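Local coordinates for protein 1d10 (Caenorhabditis elegans, PDB 1T9F) that is of unknown function but folds as a beta-trefoil of three MIR repeats, probably related to SDF2-type proteins, at residues D20-H25 with V40-N45; E4-C9 with G66-C71; T139-S144 with G162-T167. All coordinates share one frame; numbering follows the deposited sequence.

Contact 1. Residues D20-H25 with V40-N45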
loop_
_atom_site.group_PDB
_atom_site.type_symbol
_atom_site.label_atom_id
_atom_site.label_comp_id
_atom_site.label_asym_id
_atom_site.label_seq_id
_atom_site.Cartn_x
_atom_site.Cartn_y
_atom_site.Cartn_z
ATOM N N ASP A 20 -4.639 13.757 -1.814
ATOM C CA ASP A 20 -3.689 14.195 -2.838
ATOM C C ASP A 20 -4.051 13.710 -4.241
ATOM O O ASP A 20 -3.689 14.343 -5.233
ATOM C CB ASP A 20 -2.274 13.719 -2.486
ATOM C CG ASP A 20 -1.229 14.275 -3.424
ATOM O OD1 ASP A 20 -1.273 15.495 -3.691
ATOM O OD2 ASP A 20 -0.363 13.505 -3.887
ATOM N N GLY A 21 -4.749 12.582 -4.327
ATOM C CA GLY A 21 -5.130 12.052 -5.631
ATOM C C GLY A 21 -4.070 11.191 -6.315
ATOM O O GLY A 21 -4.321 10.625 -7.378
ATOM N N SER A 22 -2.888 11.085 -5.712
ATOM C CA SER A 22 -1.802 10.281 -6.275
ATOM C C SER A 22 -2.050 8.780 -6.074
ATOM O O SER A 22 -2.737 8.380 -5.131
ATOM C CB SER A 22 -0.477 10.681 -5.624
ATOM O OG SER A 22 -0.561 10.601 -4.213
ATOM N N ARG A 23 -1.489 7.955 -6.958
ATOM C CA ARG A 23 -1.673 6.507 -6.881
ATOM C C ARG A 23 -0.470 5.787 -6.301
ATOM O O ARG A 23 0.670 6.098 -6.657
ATOM C CB ARG A 23 -1.957 5.922 -8.266
ATOM C CG ARG A 23 -3.300 6.293 -8.848
ATOM C CD ARG A 23 -3.258 7.638 -9.539
ATOM N NE ARG A 23 -4.596 8.105 -9.895
ATOM C CZ ARG A 23 -5.412 7.482 -10.736
ATOM N NH1 ARG A 23 -5.035 6.354 -11.326
ATOM N NH2 ARG A 23 -6.611 7.990 -10.983
ATOM N N LEU A 24 -0.726 4.824 -5.415
ATOM C CA LEU A 24 0.353 4.041 -4.799
ATOM C C LEU A 24 1.120 3.448 -5.964
ATOM O O LEU A 24 0.518 2.940 -6.924
ATOM C CB LEU A 24 -0.211 2.944 -3.897
ATOM C CG LEU A 24 0.836 2.243 -3.023
ATOM C CD1 LEU A 24 1.535 3.255 -2.144
ATOM C CD2 LEU A 24 0.164 1.180 -2.173
ATOM N N HIS A 25 2.445 3.454 -5.866
ATOM C CA HIS A 25 3.247 3.047 -7.012
ATOM C C HIS A 25 4.597 2.441 -6.635
ATOM O O HIS A 25 5.129 2.681 -5.543
ATOM C CB HIS A 25 3.441 4.330 -7.841
ATOM C CG HIS A 25 4.162 4.158 -9.145
ATOM N ND1 HIS A 25 5.532 4.245 -9.254
ATOM C CD2 HIS A 25 3.693 4.018 -10.409
ATOM C CE1 HIS A 25 5.878 4.170 -10.528
ATOM N NE2 HIS A 25 4.780 4.033 -11.249
ATOM N N VAL A 40 8.851 2.716 -2.758
ATOM C CA VAL A 40 7.410 2.794 -2.976
ATOM C C VAL A 40 7.074 4.275 -2.948
ATOM O O VAL A 40 7.518 4.997 -2.059
ATOM C CB VAL A 40 6.618 2.097 -1.851
ATOM C CG1 VAL A 40 5.122 2.390 -2.004
ATOM C CG2 VAL A 40 6.869 0.595 -1.893
ATOM N N THR A 41 6.300 4.732 -3.923
ATOM C CA THR A 41 5.920 6.138 -3.989
ATOM C C THR A 41 4.447 6.270 -4.355
ATOM O O THR A 41 3.713 5.282 -4.410
ATOM C CB THR A 41 6.712 6.877 -5.083
ATOM O OG1 THR A 41 6.256 6.430 -6.373
ATOM C CG2 THR A 41 8.215 6.594 -4.949
ATOM N N ALA A 42 4.026 7.509 -4.600
ATOM C CA ALA A 42 2.666 7.791 -5.026
ATOM C C ALA A 42 2.834 8.727 -6.215
ATOM O O ALA A 42 3.541 9.735 -6.123
ATOM C CB ALA A 42 1.874 8.462 -3.919
ATOM N N VAL A 43 2.182 8.400 -7.325
ATOM C CA VAL A 43 2.310 9.197 -8.538
ATOM C C VAL A 43 1.061 9.937 -9.003
ATOM O O VAL A 43 -0.047 9.408 -8.958
ATOM C CB VAL A 43 2.792 8.310 -9.702
ATOM C CG1 VAL A 43 4.182 7.776 -9.393
ATOM C CG2 VAL A 43 1.820 7.148 -9.906
ATOM N N LYS A 44 1.266 11.168 -9.458
ATOM C CA LYS A 44 0.196 11.999 -9.989
ATOM C C LYS A 44 0.255 11.745 -11.493
ATOM O O LYS A 44 0.488 12.648 -12.291
ATOM C CB LYS A 44 0.464 13.473 -9.654
ATOM C CG LYS A 44 -0.378 14.490 -10.419
ATOM C CD LYS A 44 -1.870 14.197 -10.349
ATOM C CE LYS A 44 -2.660 15.218 -11.169
ATOM N NZ LYS A 44 -2.207 15.274 -12.595
ATOM N N ASN A 45 0.069 10.481 -11.856
ATOM C CA ASN A 45 0.114 10.034 -13.242
ATOM C C ASN A 45 -0.856 8.876 -13.424
ATOM O O ASN A 45 -0.493 7.709 -13.253
ATOM C CB ASN A 45 1.535 9.586 -13.599
ATOM C CG ASN A 45 1.560 8.557 -14.711
ATOM O OD1 ASN A 45 1.044 8.793 -15.802
ATOM N ND2 ASN A 45 2.161 7.404 -14.437
#
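The strands containing R23-H25 and V40-V43 run antiparallel, their short axes 4.4 Å apart at closest approach, as neighbours in one sheet of a MIR beta-trefoil. Two hydrogen-bonded pairs, R23 with V43 and H25 with T41, flank the non-hydrogen-bonded pair L24 with A42. The R23-V43 pair is the straighter: V43 N gives its proton to R23 O at 2.8 Å, in the carbonyl plane and on a lone pair, while R23 N reaches V43 O from above the plane of the V43 carbonyl. H25 N to T41 O is short, 2.7 Å, but bent to 135° at the proton.

H25 carries the largest share of the contact. Its CG stands anti to the backbone N (chi1 -176°), which lays the side chain alongside T41. CB lies beside T41 O and OG1. At CG the ring begins to ride over V43, whose CG1 approaches to 3.6 Å and sits over one face in a CH-pi contact, 3.8 Å from the ring centroid. Further out, ND1 has V43 CG1 and T41 OG1 near it, CD2 meets V43 CG2 at 3.7 Å, and CE1 only brushes V43 CG1. At the tip, NE2 makes a weak hydrogen bond to D48 OD1. T41 OG1 hydrogen-bonds Q157.

L24 and A42 point to the other face, where L24 CD1 meets V40 CG1 and S22 OG, from the preceding loop, rests on A42 CB at 3.3 Å. S22 OG also donates a hydrogen bond to D20 OD2, itself salt-bridged to R158. Strand 38-43 pairs on with 158-163: A42 bonds the R158 backbone and V160 touches L24 and V40, while L145 of strand 142-146 touches S22 and A42, and F15 of strand 12-17 packs on L24.

Contact 2. Residues E4-C9 with G66-C71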
loop_
_atom_site.group_PDB
_atom_site.type_symbol
_atom_site.label_atom_id
_atom_site.label_comp_id
_atom_site.label_asym_id
_atom_site.label_seq_id
_atom_site.Cartn_x
_atom_site.Cartn_y
_atom_site.Cartn_z
ATOM N N GLU A 4 -22.848 -4.285 -1.924
ATOM C CA GLU A 4 -22.144 -5.504 -2.293
ATOM C C GLU A 4 -21.075 -5.239 -3.352
ATOM O O GLU A 4 -20.737 -6.113 -4.147
ATOM C CB GLU A 4 -23.150 -6.559 -2.785
ATOM C CG GLU A 4 -22.558 -7.949 -2.989
ATOM C CD GLU A 4 -23.614 -9.039 -3.063
ATOM O OE1 GLU A 4 -23.243 -10.214 -3.284
ATOM O OE2 GLU A 4 -24.814 -8.728 -2.897
ATOM N N ASP A 5 -20.545 -4.019 -3.354
ATOM C CA ASP A 5 -19.491 -3.641 -4.291
ATOM C C ASP A 5 -18.163 -3.786 -3.552
ATOM O O ASP A 5 -17.243 -2.984 -3.725
ATOM C CB ASP A 5 -19.679 -2.189 -4.758
ATOM C CG ASP A 5 -19.485 -1.170 -3.637
ATOM O OD1 ASP A 5 -19.621 0.043 -3.908
ATOM O OD2 ASP A 5 -19.197 -1.573 -2.488
ATOM N N PHE A 6 -18.074 -4.822 -2.725
ATOM C CA PHE A 6 -16.883 -5.071 -1.925
ATOM C C PHE A 6 -15.626 -5.459 -2.689
ATOM O O PHE A 6 -15.682 -5.973 -3.802
ATOM C CB PHE A 6 -17.177 -6.132 -0.860
ATOM C CG PHE A 6 -17.898 -7.338 -1.385
ATOM C CD1 PHE A 6 -17.306 -8.165 -2.332
ATOM C CD2 PHE A 6 -19.171 -7.651 -0.926
ATOM C CE1 PHE A 6 -17.978 -9.293 -2.817
ATOM C CE2 PHE A 6 -19.849 -8.773 -1.403
ATOM C CZ PHE A 6 -19.249 -9.595 -2.351
ATOM N N VAL A 7 -14.486 -5.192 -2.061
ATOM C CA VAL A 7 -13.181 -5.505 -2.623
ATOM C C VAL A 7 -12.957 -6.988 -2.377
ATOM O O VAL A 7 -13.206 -7.480 -1.276
ATOM C CB VAL A 7 -12.081 -4.693 -1.919
ATOM C CG1 VAL A 7 -10.736 -5.006 -2.530
ATOM C CG2 VAL A 7 -12.390 -3.206 -2.026
ATOM N N THR A 8 -12.478 -7.696 -3.395
ATOM C CA THR A 8 -12.280 -9.136 -3.283
ATOM C C THR A 8 -10.834 -9.612 -3.306
ATOM O O THR A 8 -9.939 -8.937 -3.817
ATOM C CB THR A 8 -13.053 -9.865 -4.394
ATOM O OG1 THR A 8 -12.493 -9.521 -5.667
ATOM C CG2 THR A 8 -14.524 -9.454 -4.372
ATOM N N CYS A 9 -10.620 -10.801 -2.761
ATOM C CA CYS A 9 -9.291 -11.378 -2.693
ATOM C C CYS A 9 -8.755 -11.685 -4.091
ATOM O O CYS A 9 -9.468 -12.220 -4.931
ATOM C CB CYS A 9 -9.338 -12.638 -1.839
ATOM S SG CYS A 9 -7.823 -12.908 -0.880
ATOM N N GLY A 66 -12.358 -13.758 -5.401
ATOM C CA GLY A 66 -13.758 -13.386 -5.337
ATOM C C GLY A 66 -14.253 -13.237 -3.909
ATOM O O GLY A 66 -15.325 -12.676 -3.672
ATOM N N ASP A 67 -13.482 -13.743 -2.951
ATOM C CA ASP A 67 -13.861 -13.636 -1.545
ATOM C C ASP A 67 -13.833 -12.181 -1.102
ATOM O O ASP A 67 -12.904 -11.445 -1.418
ATOM C CB ASP A 67 -12.911 -14.444 -0.654
ATOM C CG ASP A 67 -13.179 -15.932 -0.714
ATOM O OD1 ASP A 67 -14.172 -16.326 -1.361
ATOM O OD2 ASP A 67 -12.402 -16.703 -0.109
ATOM N N ALA A 68 -14.862 -11.770 -0.373
ATOM C CA ALA A 68 -14.930 -10.410 0.123
ATOM C C ALA A 68 -13.906 -10.277 1.232
ATOM O O ALA A 68 -13.599 -11.245 1.925
ATOM C CB ALA A 68 -16.324 -10.117 0.662
ATOM N N ILE A 69 -13.353 -9.082 1.386
ATOM C CA ILE A 69 -12.387 -8.847 2.447
ATOM C C ILE A 69 -13.134 -8.103 3.539
ATOM O O ILE A 69 -13.771 -7.079 3.281
ATOM C CB ILE A 69 -11.205 -7.997 1.963
ATOM C CG1 ILE A 69 -10.438 -8.763 0.880
ATOM C CG2 ILE A 69 -10.285 -7.663 3.141
ATOM C CD1 ILE A 69 -9.383 -7.948 0.206
ATOM N N LYS A 70 -13.070 -8.630 4.756
ATOM C CA LYS A 70 -13.758 -8.010 5.874
ATOM C C LYS A 70 -12.861 -6.957 6.504
ATOM O O LYS A 70 -11.640 -7.113 6.515
ATOM C CB LYS A 70 -14.131 -9.076 6.913
ATOM C CG LYS A 70 -15.075 -10.176 6.399
ATOM C CD LYS A 70 -14.364 -11.130 5.441
ATOM C CE LYS A 70 -15.303 -12.205 4.904
ATOM N NZ LYS A 70 -14.600 -13.165 4.002
ATOM N N CYS A 71 -13.459 -5.883 7.021
ATOM C CA CYS A 71 -12.681 -4.826 7.664
ATOM C C CYS A 71 -12.053 -5.403 8.921
ATOM O O CYS A 71 -12.675 -6.193 9.628
ATOM C CB CYS A 71 -13.569 -3.612 7.999
ATOM S SG CYS A 71 -14.418 -2.976 6.516
#
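D67 O is the best-held polar atom between E4-C9 and G66-C71, gripped by one hydrogen bond and one weaker CH contact. C9 N donates to it at 2.7 Å, in the carbonyl plane, and T8 CA brings a CA-H...O contact of 3.0 Å. Next along, I69 N donates to V7 O at 3.1 Å, arriving nearly along the C=O axis, and a weak bond from G66 N to C9 O lies beyond. These bonds centre on a single backbone bridge, T8 with A68, between two irregular segments whose touching parts run 106° apart; no second bridge joins them.

Side chains fill in around the bridge. The F6 ring is turned by a chi1 of 47°, with CG in the crowded position between backbone N and carbonyl carbon, so that A68 CB sits over the centre of one face, 3.8 Å from the centroid in a CH-pi contact. E4 O lies over the opposite face, and T8 CG2 comes in plane at the edge. The same T8 methyl meets G66 O at 3.4 Å. I69 CG1 and CD1 lie along the V7 and T8 backbone, CD1 ending 4.2 Å from V7 CG1, and both V7 and I69 pack on I55 of strand 53-57.

Disulfides from C9 to C63 and from C71 to C121 tie each segment covalently to other parts of the chain, not to each other. With no side-chain hydrogen bond or salt bridge crossing between the segments, the contact rests on main-chain polarity and small apolar touches, and its pairing should depend little on the ionisation of side chains.

Contact 3. Residues T139-S144 with G162-T167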
loop_
_atom_site.group_PDB
_atom_site.type_symbol
_atom_site.label_atom_id
_atom_site.label_comp_id
_atom_site.label_asym_id
_atom_site.label_seq_id
_atom_site.Cartn_x
_atom_site.Cartn_y
_atom_site.Cartn_z
ATOM N N THR A 139 4.298 -3.391 12.962
ATOM C CA THR A 139 4.729 -2.164 13.631
ATOM C C THR A 139 3.590 -1.243 14.064
ATOM O O THR A 139 3.758 -0.427 14.966
ATOM C CB THR A 139 5.665 -1.340 12.738
ATOM O OG1 THR A 139 4.966 -0.968 11.546
ATOM C CG2 THR A 139 6.902 -2.136 12.378
ATOM N N GLY A 140 2.438 -1.358 13.414
ATOM C CA GLY A 140 1.309 -0.512 13.763
ATOM C C GLY A 140 1.277 0.818 13.025
ATOM O O GLY A 140 0.349 1.612 13.199
ATOM N N SER A 141 2.286 1.066 12.194
ATOM C CA SER A 141 2.362 2.315 11.444
ATOM C C SER A 141 1.338 2.347 10.327
ATOM O O SER A 141 1.055 1.325 9.696
ATOM C CB SER A 141 3.760 2.499 10.851
ATOM O OG SER A 141 4.752 2.361 11.852
ATOM N N TYR A 142 0.785 3.531 10.088
ATOM C CA TYR A 142 -0.206 3.721 9.048
ATOM C C TYR A 142 0.484 4.060 7.731
ATOM O O TYR A 142 1.468 4.805 7.707
ATOM C CB TYR A 142 -1.145 4.857 9.433
ATOM C CG TYR A 142 -2.014 4.559 10.633
ATOM C CD1 TYR A 142 -3.200 3.845 10.497
ATOM C CD2 TYR A 142 -1.649 4.994 11.911
ATOM C CE1 TYR A 142 -4.008 3.570 11.599
ATOM C CE2 TYR A 142 -2.451 4.723 13.024
ATOM C CZ TYR A 142 -3.629 4.010 12.858
ATOM O OH TYR A 142 -4.429 3.726 13.951
ATOM N N LEU A 143 -0.018 3.499 6.639
ATOM C CA LEU A 143 0.551 3.787 5.325
ATOM C C LEU A 143 0.133 5.231 5.066
ATOM O O LEU A 143 -1.059 5.531 5.078
ATOM C CB LEU A 143 -0.066 2.860 4.271
ATOM C CG LEU A 143 0.390 3.065 2.824
ATOM C CD1 LEU A 143 1.847 2.663 2.690
ATOM C CD2 LEU A 143 -0.484 2.227 1.901
ATOM N N SER A 144 1.096 6.122 4.848
ATOM C CA SER A 144 0.754 7.529 4.637
ATOM C C SER A 144 1.713 8.274 3.729
ATOM O O SER A 144 2.881 7.906 3.605
ATOM C CB SER A 144 0.730 8.277 5.978
ATOM O OG SER A 144 -0.011 7.590 6.969
ATOM N N GLY A 162 5.550 5.228 6.857
ATOM C CA GLY A 162 4.745 4.672 7.927
ATOM C C GLY A 162 4.728 5.666 9.072
ATOM O O GLY A 162 5.772 5.990 9.633
ATOM N N THR A 163 3.547 6.164 9.409
ATOM C CA THR A 163 3.430 7.128 10.487
ATOM C C THR A 163 2.862 6.483 11.744
ATOM O O THR A 163 1.981 5.626 11.666
ATOM C CB THR A 163 2.526 8.300 10.068
ATOM O OG1 THR A 163 1.236 7.802 9.699
ATOM C CG2 THR A 163 3.137 9.035 8.879
ATOM N N ASP A 164 3.376 6.883 12.904
ATOM C CA ASP A 164 2.883 6.339 14.164
ATOM C C ASP A 164 1.418 6.714 14.340
ATOM O O ASP A 164 0.635 5.938 14.871
ATOM C CB ASP A 164 3.696 6.867 15.351
ATOM C CG ASP A 164 5.107 6.307 15.389
ATOM O OD1 ASP A 164 5.269 5.073 15.254
ATOM O OD2 ASP A 164 6.057 7.102 15.562
ATOM N N SER A 165 1.040 7.895 13.874
ATOM C CA SER A 165 -0.344 8.326 14.011
ATOM C C SER A 165 -1.007 8.601 12.666
ATOM O O SER A 165 -0.337 8.731 11.642
ATOM C CB SER A 165 -0.417 9.580 14.890
ATOM O OG SER A 165 0.111 9.325 16.181
ATOM N N ILE A 166 -2.332 8.684 12.681
ATOM C CA ILE A 166 -3.098 8.950 11.481
ATOM C C ILE A 166 -2.912 10.412 11.091
ATOM O O ILE A 166 -3.049 11.305 11.924
ATOM C CB ILE A 166 -4.593 8.669 11.719
ATOM C CG1 ILE A 166 -4.791 7.179 12.023
ATOM C CG2 ILE A 166 -5.403 9.072 10.501
ATOM C CD1 ILE A 166 -6.225 6.786 12.322
ATOM N N THR A 167 -2.594 10.654 9.826
ATOM C CA THR A 167 -2.393 12.015 9.353
ATOM C C THR A 167 -3.308 12.341 8.179
ATOM O O THR A 167 -4.181 11.545 7.810
ATOM C CB THR A 167 -0.924 12.244 8.924
ATOM O OG1 THR A 167 -0.614 11.424 7.788
ATOM C CG2 THR A 167 0.021 11.893 10.061
HETATM O O HOH W 1 0.304 3.367 15.451
#
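In this MIR beta-trefoil, strands 142-146 and 158-163 pair antiparallel, and the contact covers the end of that pairing and the turn that follows it. The tight part begins with the hydrogen-bonded pair Y142 with T163: Y142 N donates to T163 O at 2.9 Å and T163 N to Y142 O at 3.0 Å, both in the carbonyl plane. G162 fits closely beside S141, where a CB on the glycine would come within 3.0 Å of S141 CB.

Y142, packed on I166, belongs to the tight part too and takes the largest share of the contact. With CG anti to the carbonyl carbon (chi1 -67°), its ring turns one face to I166, whose CG1 stands over the centre, 3.5 Å from the centroid in a CH-pi contact. T163 O and D164 O lie at the ring edge, near its plane, and G140 O is over the opposite face, toward the rim. An alanine in place of Y142 would probably leave I166 CG1 without the aromatic face it rests on and loosen the turn at D164-I166.

The outer side, around D164, S165 and T167, is looser; I166 is exposed too, though its CG1 is held on the ring. A water bridges the two segments by donating to G140 O and, at 2.7 Å from the water, to D164 O. S144 OG, which also bonds S170, lies 3.0 Å from T163 OG1. That T163 hydroxyl, in the crowded position between backbone N and carbonyl carbon, holds S165 O at 2.7 Å from OG1, donating from above the carbonyl plane.

How the contacts relate
From the N terminus the chain enters contact 2 first, in the loop before strand 12-17. Contact 1 opens and closes next, joining strands 23-27 and 38-43, so it is nested inside the longer loop that contact 2 closes when the chain reaches 66-71, ahead of strand 74-79. Contact 3 follows in series, pairing strands 142-146 and 158-163 within the third MIR range. None of the three cross. Contacts 1 and 3 share a sheet, since strands 38-43 and 158-163 are neighbours, and they touch where L24 and L143 pack together. Contact 2 stands apart, its nearest atoms about 12 to 13 Å from the others, tying the N-terminal loop to the loop that leads into strand 74-79.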